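Local coordinates for uncharacterized protein (Parabacteroides distasonis, PDB 4KW2), which is of unknown function but adopts the xylose isomerase-like TIM-barrel fold, a family that includes sugar isomerases and AP endonucleases, and so probably is an enzyme, at residues A[42-47]-A[250-254]; A[69-73]-A[108-112]; A[143-147]-A[200-204]; A[181-187]-A[225-229]. All blocks are in the same frame, centred on the assembly; numbering follows the deposited sequence.

Interaction 1: residues A[42-47]-A[250-254]. With SO4 (sulfate ion), chain B; SO4 (sulfate ion), chain C; EDO (1,2-ethanediol), chain I.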
loop_
_atom_site.group_PDB
_atom_site.type_symbol
_atom_site.label_atom_id
_atom_site.label_comp_id
_atom_site.label_asym_id
_atom_site.label_seq_id
_atom_site.Cartn_x
_atom_site.Cartn_y
_atom_site.Cartn_z
ATOM N N LYS A 42 8.158 -18.759 14.632
ATOM C CA LYS A 42 7.438 -18.774 13.361
ATOM C C LYS A 42 8.372 -19.116 12.211
ATOM O O LYS A 42 8.000 -19.851 11.303
ATOM C CB LYS A 42 6.798 -17.415 13.093
ATOM C CG LYS A 42 5.657 -17.087 14.033
ATOM C CD LYS A 42 4.363 -17.708 13.564
ATOM C CE LYS A 42 3.248 -17.445 14.562
ATOM N NZ LYS A 42 1.944 -17.874 13.996
ATOM N N THR A 43 9.576 -18.554 12.252
ATOM C CA THR A 43 10.614 -18.840 11.268
ATOM C C THR A 43 10.952 -20.343 11.238
ATOM O O THR A 43 11.183 -20.908 10.168
ATOM C CB THR A 43 11.860 -17.973 11.555
ATOM O OG1 THR A 43 11.463 -16.596 11.613
ATOM C CG2 THR A 43 12.929 -18.136 10.476
ATOM N N GLN A 44 10.947 -20.989 12.405
ATOM C CA GLN A 44 11.128 -22.444 12.486
ATOM C C GLN A 44 9.975 -23.190 11.824
ATOM O O GLN A 44 10.193 -24.157 11.100
ATOM C CB GLN A 44 11.226 -22.909 13.934
ATOM C CG GLN A 44 12.519 -22.539 14.626
ATOM C CD GLN A 44 12.529 -22.980 16.077
ATOM O OE1 GLN A 44 11.935 -22.340 16.940
ATOM N NE2 GLN A 44 13.203 -24.075 16.346
ATOM N N GLN A 45 8.750 -22.739 12.080
ATOM C CA GLN A 45 7.565 -23.363 11.478
ATOM C C GLN A 45 7.551 -23.194 9.958
ATOM O O GLN A 45 7.059 -24.059 9.239
ATOM C CB GLN A 45 6.290 -22.787 12.089
ATOM C CG GLN A 45 6.123 -23.111 13.567
ATOM C CD GLN A 45 5.122 -22.204 14.245
ATOM O OE1 GLN A 45 4.069 -21.907 13.692
ATOM N NE2 GLN A 45 5.447 -21.753 15.448
ATOM N N LEU A 46 8.098 -22.081 9.479
ATOM C CA LEU A 46 8.246 -21.853 8.045
ATOM C C LEU A 46 9.336 -22.719 7.420
ATOM O O LEU A 46 9.286 -23.010 6.230
ATOM C CB LEU A 46 8.551 -20.380 7.775
ATOM C CG LEU A 46 7.358 -19.442 7.970
ATOM C CD1 LEU A 46 7.819 -18.014 8.194
ATOM C CD2 LEU A 46 6.409 -19.527 6.778
ATOM N N GLY A 47 10.327 -23.105 8.221
ATOM C CA GLY A 47 11.435 -23.932 7.750
ATOM C C GLY A 47 12.534 -23.122 7.086
ATOM O O GLY A 47 13.029 -23.504 6.029
ATOM N N ILE A 250 1.185 -19.877 7.385
ATOM C CA ILE A 250 2.444 -20.613 7.233
ATOM C C ILE A 250 2.407 -21.650 6.104
ATOM O O ILE A 250 3.362 -21.764 5.330
ATOM C CB ILE A 250 2.867 -21.235 8.584
ATOM C CG1 ILE A 250 3.451 -20.125 9.468
ATOM C CG2 ILE A 250 3.872 -22.363 8.386
ATOM C CD1 ILE A 250 3.555 -20.469 10.934
ATOM N N GLN A 251 1.304 -22.387 5.997
ATOM C CA GLN A 251 1.125 -23.352 4.909
ATOM C C GLN A 251 1.208 -22.722 3.521
ATOM O O GLN A 251 1.850 -23.278 2.627
ATOM C CB GLN A 251 -0.205 -24.096 5.063
ATOM C CG GLN A 251 -0.214 -25.094 6.209
ATOM C CD GLN A 251 1.013 -25.988 6.206
ATOM O OE1 GLN A 251 1.740 -26.067 7.199
ATOM N NE2 GLN A 251 1.269 -26.640 5.073
ATOM N N GLU A 252 0.572 -21.568 3.341
ATOM C CA GLU A 252 0.580 -20.895 2.046
ATOM C C GLU A 252 1.982 -20.464 1.648
ATOM O O GLU A 252 2.399 -20.661 0.506
ATOM C CB GLU A 252 -0.364 -19.685 2.046
ATOM C CG GLU A 252 -1.826 -20.069 1.885
ATOM C CD GLU A 252 -2.788 -18.912 2.096
ATOM O OE1 GLU A 252 -2.344 -17.792 2.432
ATOM O OE2 GLU A 252 -4.004 -19.132 1.924
ATOM N N ILE A 253 2.710 -19.879 2.595
ATOM C CA ILE A 253 4.060 -19.397 2.326
ATOM C C ILE A 253 5.010 -20.586 2.112
ATOM O O ILE A 253 5.895 -20.526 1.257
ATOM C CB ILE A 253 4.565 -18.456 3.445
ATOM C CG1 ILE A 253 3.637 -17.243 3.591
ATOM C CG2 ILE A 253 5.984 -17.982 3.162
ATOM C CD1 ILE A 253 3.527 -16.372 2.352
ATOM N N ARG A 254 4.803 -21.675 2.848
ATOM C CA ARG A 254 5.620 -22.879 2.656
ATOM C C ARG A 254 5.549 -23.428 1.231
ATOM O O ARG A 254 6.524 -24.010 0.754
ATOM C CB ARG A 254 5.289 -23.959 3.685
ATOM C CG ARG A 254 6.057 -23.759 4.979
ATOM C CD ARG A 254 5.656 -24.740 6.060
ATOM N NE ARG A 254 5.967 -26.134 5.739
ATOM C CZ ARG A 254 7.184 -26.682 5.778
ATOM N NH1 ARG A 254 8.256 -25.963 6.094
ATOM N NH2 ARG A 254 7.333 -27.967 5.491
HETATM S S SO4 B . 3.845 -29.292 5.924
HETATM O O1 SO4 B . 5.222 -29.746 5.640
HETATM O O2 SO4 B . 3.565 -29.465 7.362
HETATM O O3 SO4 B . 3.690 -27.868 5.550
HETATM O O4 SO4 B . 2.894 -30.114 5.145
HETATM S S SO4 C . -0.244 -19.025 10.987
HETATM O O1 SO4 C . 0.012 -19.831 9.774
HETATM O O2 SO4 C . -0.296 -19.924 12.167
HETATM O O3 SO4 C . 0.835 -18.020 11.187
HETATM O O4 SO4 C . -1.540 -18.325 10.811
HETATM C C1 EDO I . 18.120 -24.511 7.001
HETATM O O1 EDO I . 19.111 -23.970 6.114
HETATM C C2 EDO I . 16.759 -24.563 6.311
HETATM O O2 EDO I . 15.728 -24.854 7.266
#

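Interaction 2: residues A[69-73]-A[108-112]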
loop_
_atom_site.group_PDB
_atom_site.type_symbol
_atom_site.label_atom_id
_atom_site.label_comp_id
_atom_site.label_asym_id
_atom_site.label_seq_id
_atom_site.Cartn_x
_atom_site.Cartn_y
_atom_site.Cartn_z
ATOM N N LEU A 69 15.355 -4.983 20.569
ATOM C CA LEU A 69 16.535 -5.170 19.735
ATOM C C LEU A 69 17.111 -3.811 19.359
ATOM O O LEU A 69 16.440 -2.989 18.736
ATOM C CB LEU A 69 16.201 -5.955 18.467
ATOM C CG LEU A 69 17.371 -6.278 17.524
ATOM C CD1 LEU A 69 18.455 -7.085 18.224
ATOM C CD2 LEU A 69 16.881 -7.021 16.297
ATOM N N ASN A 70 18.354 -3.574 19.757
ATOM C CA ASN A 70 19.050 -2.354 19.406
ATOM C C ASN A 70 20.512 -2.578 19.706
ATOM O O ASN A 70 20.861 -3.531 20.402
ATOM C CB ASN A 70 18.502 -1.174 20.208
ATOM C CG ASN A 70 18.973 0.172 19.684
ATOM O OD1 ASN A 70 19.434 0.298 18.543
ATOM N ND2 ASN A 70 18.862 1.186 20.520
ATOM N N TYR A 71 21.368 -1.702 19.193
ATOM C CA TYR A 71 22.806 -1.904 19.299
ATOM C C TYR A 71 23.377 -1.657 20.701
ATOM O O TYR A 71 24.573 -1.832 20.916
ATOM C CB TYR A 71 23.555 -1.092 18.230
ATOM C CG TYR A 71 23.275 0.403 18.182
ATOM C CD1 TYR A 71 23.250 1.176 19.341
ATOM C CD2 TYR A 71 23.086 1.049 16.964
ATOM C CE1 TYR A 71 23.017 2.536 19.285
ATOM C CE2 TYR A 71 22.852 2.409 16.901
ATOM C CZ TYR A 71 22.821 3.146 18.066
ATOM O OH TYR A 71 22.606 4.501 18.019
ATOM N N ASP A 72 22.519 -1.275 21.645
ATOM C CA ASP A 72 22.926 -1.013 23.027
ATOM C C ASP A 72 22.808 -2.237 23.950
ATOM O O ASP A 72 23.001 -2.113 25.160
ATOM C CB ASP A 72 22.098 0.151 23.604
ATOM C CG ASP A 72 20.607 -0.174 23.719
ATOM O OD1 ASP A 72 20.154 -1.220 23.205
ATOM O OD2 ASP A 72 19.874 0.626 24.325
ATOM N N LEU A 73 22.485 -3.408 23.405
ATOM C CA LEU A 73 22.347 -4.612 24.233
ATOM C C LEU A 73 23.649 -4.959 24.957
ATOM O O LEU A 73 24.721 -4.931 24.361
ATOM C CB LEU A 73 21.912 -5.821 23.392
ATOM C CG LEU A 73 20.484 -5.833 22.858
ATOM C CD1 LEU A 73 20.277 -7.052 21.972
ATOM C CD2 LEU A 73 19.472 -5.815 23.992
ATOM N N LYS A 108 28.247 2.130 16.054
ATOM C CA LYS A 108 27.595 1.247 17.027
ATOM C C LYS A 108 26.816 0.107 16.358
ATOM O O LYS A 108 26.807 -1.018 16.854
ATOM C CB LYS A 108 26.655 2.047 17.927
ATOM C CG LYS A 108 27.348 2.975 18.912
ATOM C CD LYS A 108 26.327 3.895 19.573
ATOM C CE LYS A 108 26.971 4.938 20.472
ATOM N NZ LYS A 108 27.186 4.447 21.857
ATOM N N PHE A 109 26.170 0.412 15.236
ATOM C CA PHE A 109 25.395 -0.567 14.471
ATOM C C PHE A 109 26.280 -1.682 13.890
ATOM O O PHE A 109 25.960 -2.869 14.026
ATOM C CB PHE A 109 24.624 0.158 13.367
ATOM C CG PHE A 109 23.912 -0.750 12.402
ATOM C CD1 PHE A 109 22.784 -1.456 12.788
ATOM C CD2 PHE A 109 24.343 -0.855 11.084
ATOM C CE1 PHE A 109 22.121 -2.277 11.887
ATOM C CE2 PHE A 109 23.681 -1.664 10.182
ATOM C CZ PHE A 109 22.569 -2.377 10.583
ATOM N N PHE A 110 27.391 -1.297 13.262
ATOM C CA PHE A 110 28.348 -2.265 12.718
ATOM C C PHE A 110 29.028 -3.093 13.808
ATOM O O PHE A 110 29.266 -4.283 13.623
ATOM C CB PHE A 110 29.420 -1.565 11.876
ATOM C CG PHE A 110 29.032 -1.372 10.438
ATOM C CD1 PHE A 110 28.170 -0.348 10.068
ATOM C CD2 PHE A 110 29.532 -2.209 9.455
ATOM C CE1 PHE A 110 27.810 -0.166 8.746
ATOM C CE2 PHE A 110 29.177 -2.034 8.128
ATOM C CZ PHE A 110 28.314 -1.011 7.774
ATOM N N ALA A 111 29.359 -2.459 14.931
ATOM C CA ALA A 111 29.941 -3.176 16.071
ATOM C C ALA A 111 28.967 -4.226 16.593
ATOM O O ALA A 111 29.357 -5.354 16.881
ATOM C CB ALA A 111 30.310 -2.206 17.186
ATOM N N PHE A 112 27.700 -3.845 16.709
ATOM C CA PHE A 112 26.653 -4.750 17.177
ATOM C C PHE A 112 26.440 -5.921 16.217
ATOM O O PHE A 112 26.405 -7.071 16.637
ATOM C CB PHE A 112 25.340 -3.992 17.366
ATOM C CG PHE A 112 24.193 -4.871 17.760
ATOM C CD1 PHE A 112 24.121 -5.401 19.037
ATOM C CD2 PHE A 112 23.186 -5.176 16.852
ATOM C CE1 PHE A 112 23.062 -6.214 19.409
ATOM C CE2 PHE A 112 22.129 -5.992 17.215
ATOM C CZ PHE A 112 22.065 -6.509 18.498
#

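Interaction 3: residues A[143-147]-A[200-204]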
loop_
_atom_site.group_PDB
_atom_site.type_symbol
_atom_site.label_atom_id
_atom_site.label_comp_id
_atom_site.label_asym_id
_atom_site.label_seq_id
_atom_site.Cartn_x
_atom_site.Cartn_y
_atom_site.Cartn_z
ATOM N N GLU A 143 29.648 -7.336 5.242
ATOM C CA GLU A 143 29.117 -7.014 3.927
ATOM C C GLU A 143 27.978 -6.012 4.063
ATOM O O GLU A 143 27.262 -6.001 5.062
ATOM C CB GLU A 143 28.657 -8.273 3.203
ATOM C CG GLU A 143 29.813 -9.189 2.840
ATOM C CD GLU A 143 29.394 -10.319 1.927
ATOM O OE1 GLU A 143 28.434 -11.046 2.270
ATOM O OE2 GLU A 143 30.032 -10.478 0.867
ATOM N N VAL A 144 27.836 -5.161 3.056
ATOM C CA VAL A 144 26.876 -4.068 3.079
ATOM C C VAL A 144 26.018 -4.132 1.818
ATOM O O VAL A 144 26.544 -4.130 0.705
ATOM C CB VAL A 144 27.593 -2.705 3.156
ATOM C CG1 VAL A 144 26.587 -1.566 3.247
ATOM C CG2 VAL A 144 28.541 -2.675 4.348
ATOM N N ALA A 145 24.705 -4.224 2.003
ATOM C CA ALA A 145 23.763 -4.208 0.893
ATOM C C ALA A 145 23.002 -2.889 0.925
ATOM O O ALA A 145 22.172 -2.657 1.811
ATOM C CB ALA A 145 22.809 -5.385 0.986
ATOM N N ILE A 146 23.299 -2.030 -0.045
ATOM C CA ILE A 146 22.736 -0.689 -0.100
ATOM C C ILE A 146 21.368 -0.713 -0.776
ATOM O O ILE A 146 21.206 -1.263 -1.856
ATOM C CB ILE A 146 23.692 0.288 -0.820
ATOM C CG1 ILE A 146 24.968 0.460 0.013
ATOM C CG2 ILE A 146 23.031 1.643 -1.052
ATOM C CD1 ILE A 146 26.142 1.020 -0.762
ATOM N N HIS A 147 20.395 -0.117 -0.100
ATOM C CA HIS A 147 19.024 -0.003 -0.569
ATOM C C HIS A 147 18.809 1.482 -0.872
ATOM O O HIS A 147 18.864 2.312 0.034
ATOM C CB HIS A 147 18.101 -0.470 0.558
ATOM C CG HIS A 147 16.680 -0.694 0.151
ATOM N ND1 HIS A 147 15.921 0.262 -0.489
ATOM C CD2 HIS A 147 15.862 -1.756 0.343
ATOM C CE1 HIS A 147 14.706 -0.211 -0.699
ATOM N NE2 HIS A 147 14.644 -1.433 -0.202
ATOM N N LYS A 200 23.862 -8.509 -3.249
ATOM C CA LYS A 200 24.053 -9.363 -2.077
ATOM C C LYS A 200 22.745 -9.817 -1.431
ATOM O O LYS A 200 22.697 -10.891 -0.840
ATOM C CB LYS A 200 24.928 -8.649 -1.045
ATOM C CG LYS A 200 26.344 -8.416 -1.537
ATOM C CD LYS A 200 27.250 -7.913 -0.431
ATOM C CE LYS A 200 28.609 -7.498 -0.978
ATOM N NZ LYS A 200 29.329 -8.616 -1.648
ATOM N N VAL A 201 21.698 -9.001 -1.534
ATOM C CA VAL A 201 20.414 -9.304 -0.915
ATOM C C VAL A 201 19.273 -8.962 -1.872
ATOM O O VAL A 201 19.293 -7.927 -2.527
ATOM C CB VAL A 201 20.229 -8.522 0.412
ATOM C CG1 VAL A 201 18.864 -8.800 1.035
ATOM C CG2 VAL A 201 21.339 -8.872 1.392
ATOM N N ALA A 202 18.280 -9.843 -1.946
ATOM C CA ALA A 202 17.055 -9.566 -2.679
ATOM C C ALA A 202 15.886 -9.542 -1.702
ATOM O O ALA A 202 15.607 -10.535 -1.044
ATOM C CB ALA A 202 16.831 -10.621 -3.747
ATOM N N HIS A 203 15.213 -8.399 -1.610
ATOM C CA HIS A 203 14.009 -8.260 -0.794
ATOM C C HIS A 203 12.771 -8.661 -1.575
ATOM O O HIS A 203 12.425 -8.023 -2.562
ATOM C CB HIS A 203 13.840 -6.812 -0.334
ATOM C CG HIS A 203 14.630 -6.466 0.882
ATOM N ND1 HIS A 203 14.479 -5.268 1.546
ATOM C CD2 HIS A 203 15.563 -7.164 1.569
ATOM C CE1 HIS A 203 15.295 -5.239 2.584
ATOM N NE2 HIS A 203 15.964 -6.376 2.620
ATOM N N LEU A 204 12.115 -9.725 -1.132
ATOM C CA LEU A 204 10.783 -10.079 -1.608
ATOM C C LEU A 204 9.772 -9.530 -0.628
ATOM O O LEU A 204 9.704 -9.986 0.515
ATOM C CB LEU A 204 10.611 -11.592 -1.689
ATOM C CG LEU A 204 10.855 -12.250 -3.037
ATOM C CD1 LEU A 204 12.219 -11.851 -3.579
ATOM C CD2 LEU A 204 10.737 -13.756 -2.874
#

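Interaction 4: residues A[181-187]-A[225-229]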
loop_
_atom_site.group_PDB
_atom_site.type_symbol
_atom_site.label_atom_id
_atom_site.label_comp_id
_atom_site.label_asym_id
_atom_site.label_seq_id
_atom_site.Cartn_x
_atom_site.Cartn_y
_atom_site.Cartn_z
ATOM N N TRP A 181 6.629 -9.171 -9.359
ATOM C CA TRP A 181 7.096 -10.167 -10.301
ATOM C C TRP A 181 5.896 -10.875 -10.951
ATOM O O TRP A 181 5.050 -11.406 -10.229
ATOM C CB TRP A 181 7.939 -11.188 -9.543
ATOM C CG TRP A 181 8.425 -12.284 -10.398
ATOM C CD1 TRP A 181 7.795 -13.472 -10.664
ATOM C CD2 TRP A 181 9.646 -12.302 -11.122
ATOM N NE1 TRP A 181 8.561 -14.230 -11.516
ATOM C CE2 TRP A 181 9.705 -13.536 -11.811
ATOM C CE3 TRP A 181 10.703 -11.396 -11.256
ATOM C CZ2 TRP A 181 10.776 -13.882 -12.624
ATOM C CZ3 TRP A 181 11.767 -11.742 -12.052
ATOM C CH2 TRP A 181 11.798 -12.977 -12.729
ATOM N N LYS A 182 5.792 -10.936 -12.281
ATOM C CA LYS A 182 6.760 -10.453 -13.267
ATOM C C LYS A 182 5.981 -9.703 -14.337
ATOM O O LYS A 182 4.926 -10.175 -14.774
ATOM C CB LYS A 182 7.441 -11.655 -13.920
ATOM C CG LYS A 182 8.596 -11.355 -14.863
ATOM C CD LYS A 182 8.963 -12.622 -15.621
ATOM C CE LYS A 182 10.362 -12.573 -16.202
ATOM N NZ LYS A 182 10.466 -11.642 -17.355
ATOM N N ARG A 183 6.497 -8.551 -14.760
ATOM C CA ARG A 183 5.882 -7.761 -15.835
ATOM C C ARG A 183 6.909 -7.507 -16.935
ATOM O O ARG A 183 8.077 -7.244 -16.652
ATOM C CB ARG A 183 5.337 -6.438 -15.292
ATOM C CG ARG A 183 4.465 -6.617 -14.061
ATOM C CD ARG A 183 3.730 -5.346 -13.672
ATOM N NE ARG A 183 3.153 -5.455 -12.332
ATOM C CZ ARG A 183 2.417 -4.514 -11.744
ATOM N NH1 ARG A 183 2.142 -3.373 -12.372
ATOM N NH2 ARG A 183 1.946 -4.714 -10.518
ATOM N N VAL A 184 6.462 -7.591 -18.186
ATOM C CA VAL A 184 7.358 -7.486 -19.342
ATOM C C VAL A 184 8.127 -6.162 -19.338
ATOM O O VAL A 184 7.530 -5.086 -19.260
ATOM C CB VAL A 184 6.593 -7.671 -20.679
ATOM C CG1 VAL A 184 5.573 -6.559 -20.907
ATOM C CG2 VAL A 184 7.563 -7.769 -21.849
ATOM N N GLY A 185 9.455 -6.258 -19.384
ATOM C CA GLY A 185 10.326 -5.083 -19.430
ATOM C C GLY A 185 10.553 -4.371 -18.106
ATOM O O GLY A 185 11.220 -3.340 -18.072
ATOM N N GLU A 186 10.000 -4.905 -17.017
ATOM C CA GLU A 186 10.203 -4.340 -15.678
ATOM C C GLU A 186 10.732 -5.425 -14.740
ATOM O O GLU A 186 10.324 -5.521 -13.581
ATOM C CB GLU A 186 8.896 -3.748 -15.141
ATOM C CG GLU A 186 8.326 -2.627 -15.997
ATOM C CD GLU A 186 7.017 -2.071 -15.462
ATOM O OE1 GLU A 186 6.499 -2.603 -14.454
ATOM O OE2 GLU A 186 6.502 -1.099 -16.056
ATOM N N ASP A 187 11.655 -6.229 -15.259
ATOM C CA ASP A 187 12.229 -7.353 -14.530
ATOM C C ASP A 187 13.381 -6.856 -13.649
ATOM O O ASP A 187 14.443 -6.502 -14.170
ATOM C CB ASP A 187 12.727 -8.397 -15.532
ATOM C CG ASP A 187 13.207 -9.679 -14.869
ATOM O OD1 ASP A 187 13.659 -9.644 -13.704
ATOM O OD2 ASP A 187 13.143 -10.728 -15.539
ATOM N N ALA A 225 9.586 -19.617 -12.393
ATOM C CA ALA A 225 10.262 -18.716 -13.323
ATOM C C ALA A 225 11.260 -17.823 -12.601
ATOM O O ALA A 225 12.322 -17.513 -13.136
ATOM C CB ALA A 225 9.248 -17.870 -14.067
ATOM N N PHE A 226 10.910 -17.408 -11.387
ATOM C CA PHE A 226 11.768 -16.547 -10.581
ATOM C C PHE A 226 13.049 -17.281 -10.196
ATOM O O PHE A 226 14.156 -16.773 -10.369
ATOM C CB PHE A 226 11.007 -16.100 -9.327
ATOM C CG PHE A 226 11.816 -15.254 -8.396
ATOM C CD1 PHE A 226 12.223 -13.986 -8.775
ATOM C CD2 PHE A 226 12.168 -15.718 -7.143
ATOM C CE1 PHE A 226 12.969 -13.195 -7.921
ATOM C CE2 PHE A 226 12.914 -14.929 -6.282
ATOM C CZ PHE A 226 13.319 -13.668 -6.674
ATOM N N VAL A 227 12.876 -18.488 -9.680
ATOM C CA VAL A 227 13.984 -19.355 -9.307
ATOM C C VAL A 227 14.914 -19.625 -10.492
ATOM O O VAL A 227 16.137 -19.563 -10.354
ATOM C CB VAL A 227 13.435 -20.681 -8.736
ATOM C CG1 VAL A 227 14.483 -21.774 -8.761
ATOM C CG2 VAL A 227 12.919 -20.452 -7.319
ATOM N N ASN A 228 14.321 -19.922 -11.648
ATOM C CA ASN A 228 15.078 -20.140 -12.883
ATOM C C ASN A 228 15.947 -18.948 -13.246
ATOM O O ASN A 228 17.089 -19.128 -13.673
ATOM C CB ASN A 228 14.144 -20.458 -14.050
ATOM C CG ASN A 228 13.469 -21.808 -13.908
ATOM O OD1 ASN A 228 13.799 -22.593 -13.021
ATOM N ND2 ASN A 228 12.511 -22.081 -14.777
ATOM N N GLU A 229 15.416 -17.737 -13.069
ATOM C CA GLU A 229 16.183 -16.525 -13.361
ATOM C C GLU A 229 17.331 -16.334 -12.388
ATOM O O GLU A 229 18.425 -15.947 -12.785
ATOM C CB GLU A 229 15.299 -15.282 -13.349
ATOM C CG GLU A 229 14.474 -15.128 -14.610
ATOM C CD GLU A 229 14.149 -13.688 -14.956
ATOM O OE1 GLU A 229 14.798 -12.756 -14.420
ATOM O OE2 GLU A 229 13.227 -13.494 -15.778
#

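Interaction 1: residues A[42-47]-A[250-254]
L46 and I250 stand nearest across this contact, their CA atoms 6.0 Å apart, where the ends of helices 42-46 and 250-254 cross at -50° with their axes 10.3 Å apart at closest. I250 carries most of the contact. Its CG1 meets L46 CD2 at 4.0 Å, while CD1, one bond further out, touches K42 CD at 3.9 Å and lies 3.2 Å from Q45 OE1; the CG2 branch turns instead to the backbone of Q45. The TIM barrel here brings the helix after its first strand against the helix after its last, so the contact closes the ring of helices, with I253 also resting on L46 CD2 on the inner side. With I250 cut back to an alanine, L46 CD2 and the stem of K42 would probably lose the surface they lean on, opening a gap between the helices. At the far end R254 bends at chi3 (65°), and its NH1 donates to L46 O (3.1 Å) from above the carbonyl plane. That carbonyl belongs to the last turn of helix 36-46, which ends in a Schellman motif with G47, of positive phi, as C-prime; a CB on G47 would run into R254 NH1. Two sulfates, probably from the crystallisation liquor, flank the pair. One takes bonds from R254 NE and NH2 and from Q251 NE2. O1 of the other accepts from I250 N at 2.7 Å, nearly straight at 173°, where the start of the helix is likely to favour an anion, and K42 NZ bonds to its O3.

Interaction 2: residues A[69-73]-A[108-112]
Y71 lies flat against K108: CB of the lysine sits squarely over the ring, 3.6 Å from its centroid and only 5° off the normal, and K108 CD continues past the rim at Y71 CE1. The opposite face of the tyrosine is covered by N70 OD1, so the ring is sandwiched. It gets there by taking the position between backbone N and carbonyl carbon (chi1 55°), which also swings CD2 against the backbone of F109. The second bump is F112, which fills a hollow made by the type I turn from N70 to L73. Its CB touches Y71 CB at 3.5 Å; one face carries Y71 CA and N70 O, both toward the rim; L69 CD1 closes the edge at F112 CZ, 3.7 Å away, and L73 CD1 reaches F112 CE1 at 3.9 Å. Were Y71 a serine, the stem of K108 would probably be left uncovered and a gap opened beside F109. N70 ND2 is held by G219 O of the third subunit, whose W216 also packs on F109. Within the chain, the loop 69-73 is wedged between helices 75-86 and 103-116, with L73 and F112 sharing C78, while L69, F109 and F112 all reach F95 of strand 91-98.

Interaction 3: residues A[143-147]-A[200-204]
The interior of the TIM barrel is the setting: E143 and A145 of the fifth strand, together with H147, point inward and meet K200, V201 and H203 of the seventh, with strand 172-178 lying between the two in the sheet. The strands are therefore not hydrogen-bonded to each other; their short axes come within 6.9 Å at 39°, and side chains make the contact. At the N-terminal end K200 runs out extended and turns at its last torsion (chi4 -60°), which sets NZ 3.2 Å from E143 OE2 in a salt bridge. The ammonium comes from above the carboxylate plane, and it also bonds to P170 O, so two acceptors hold it. The aliphatic part is used as well, K200 CD lying 3.9 Å from E143 CB. Further along, A145 CB meets V201 CG2 at 3.8 Å, a small apolar layer of the barrel core that C175 and S240 help to enclose. Toward the C-terminal mouth the layer becomes polar. H203 NE2 is bonded to E52 OE2, and D177 lies beside both histidines, a polar cluster placed where the active site of this fold usually lies. The two imidazoles are tilted 56° from one another, with H203 ND1 at the edge of the H147 ring, in its plane, 4.0 Å from H147 CD2.

Interaction 4: residues A[181-187]-A[225-229]
W181 sets its indole between K182 CB and F226 of helix 225-229. From CB the side chain leaves with CG anti to the backbone N (chi1 178°), which carries the ring system to the helix. CD2 and CE3, at the near side of the six-membered ring, lie under F226 CD1, 3.9 Å from CD2; this is an edge-to-face pair, the phenylalanine edge pointing at the indole face with planes at 76° and centroids 5.1 Å apart. CE2 meets F226 CB at 3.8 Å, and CZ2 comes to 3.5 Å from F226 CA, so the indole touches the helix backbone itself. NE1 has a weak hydrogen bond to P222 O. The opposite face is covered by CB of K182, which follows a cis peptide bond. At the tip, CH2 abuts E229 CD at 3.3 Å, with the glutamate lying at the ring edge. E229 then reaches past the indole to D187, the carboxylates nearly coplanar, and D187 OD2 lies 2.8 Å from both E229 OE1 and E229 OE2. Such closeness of buried acids suggests that one of them may hold a proton. K182 probably eases the charge, though loosely: its NZ makes a weak bond to D187 OD2 (3.4 Å) and a long salt bridge to E229 OE2 (3.7 Å). Around the turn, V184 N bonds to S99 OG of the second subunit. The whole is the loop that follows strand 172-178 of the TIM barrel, before strand 199-204, packed on helix 222-232, which follows that second strand.

All four contacts belong to one eight-stranded TIM barrel. Interaction 3 is the hub, about 6 Å from the chain centre and inside the barrel; the others lie 17 to 19 Å out, in the helix and loop layer. Interaction 1 spans the chain and encloses the rest, joining the first helix to the last. Interaction 2 closes before interaction 3 opens, and interactions 3 and 4 alternate along the sequence. Interactions 2 and 4 sit on opposite sides, centres about 36 Å apart, yet each touches the hub: F110 CZ lies 3.8 Å from V144 CG2, and L204 CD1 lies 3.8 Å from F226 CZ. Outer helices thus pack directly onto barrel strands whose C-terminal ends form this fold's usual active-site mouth.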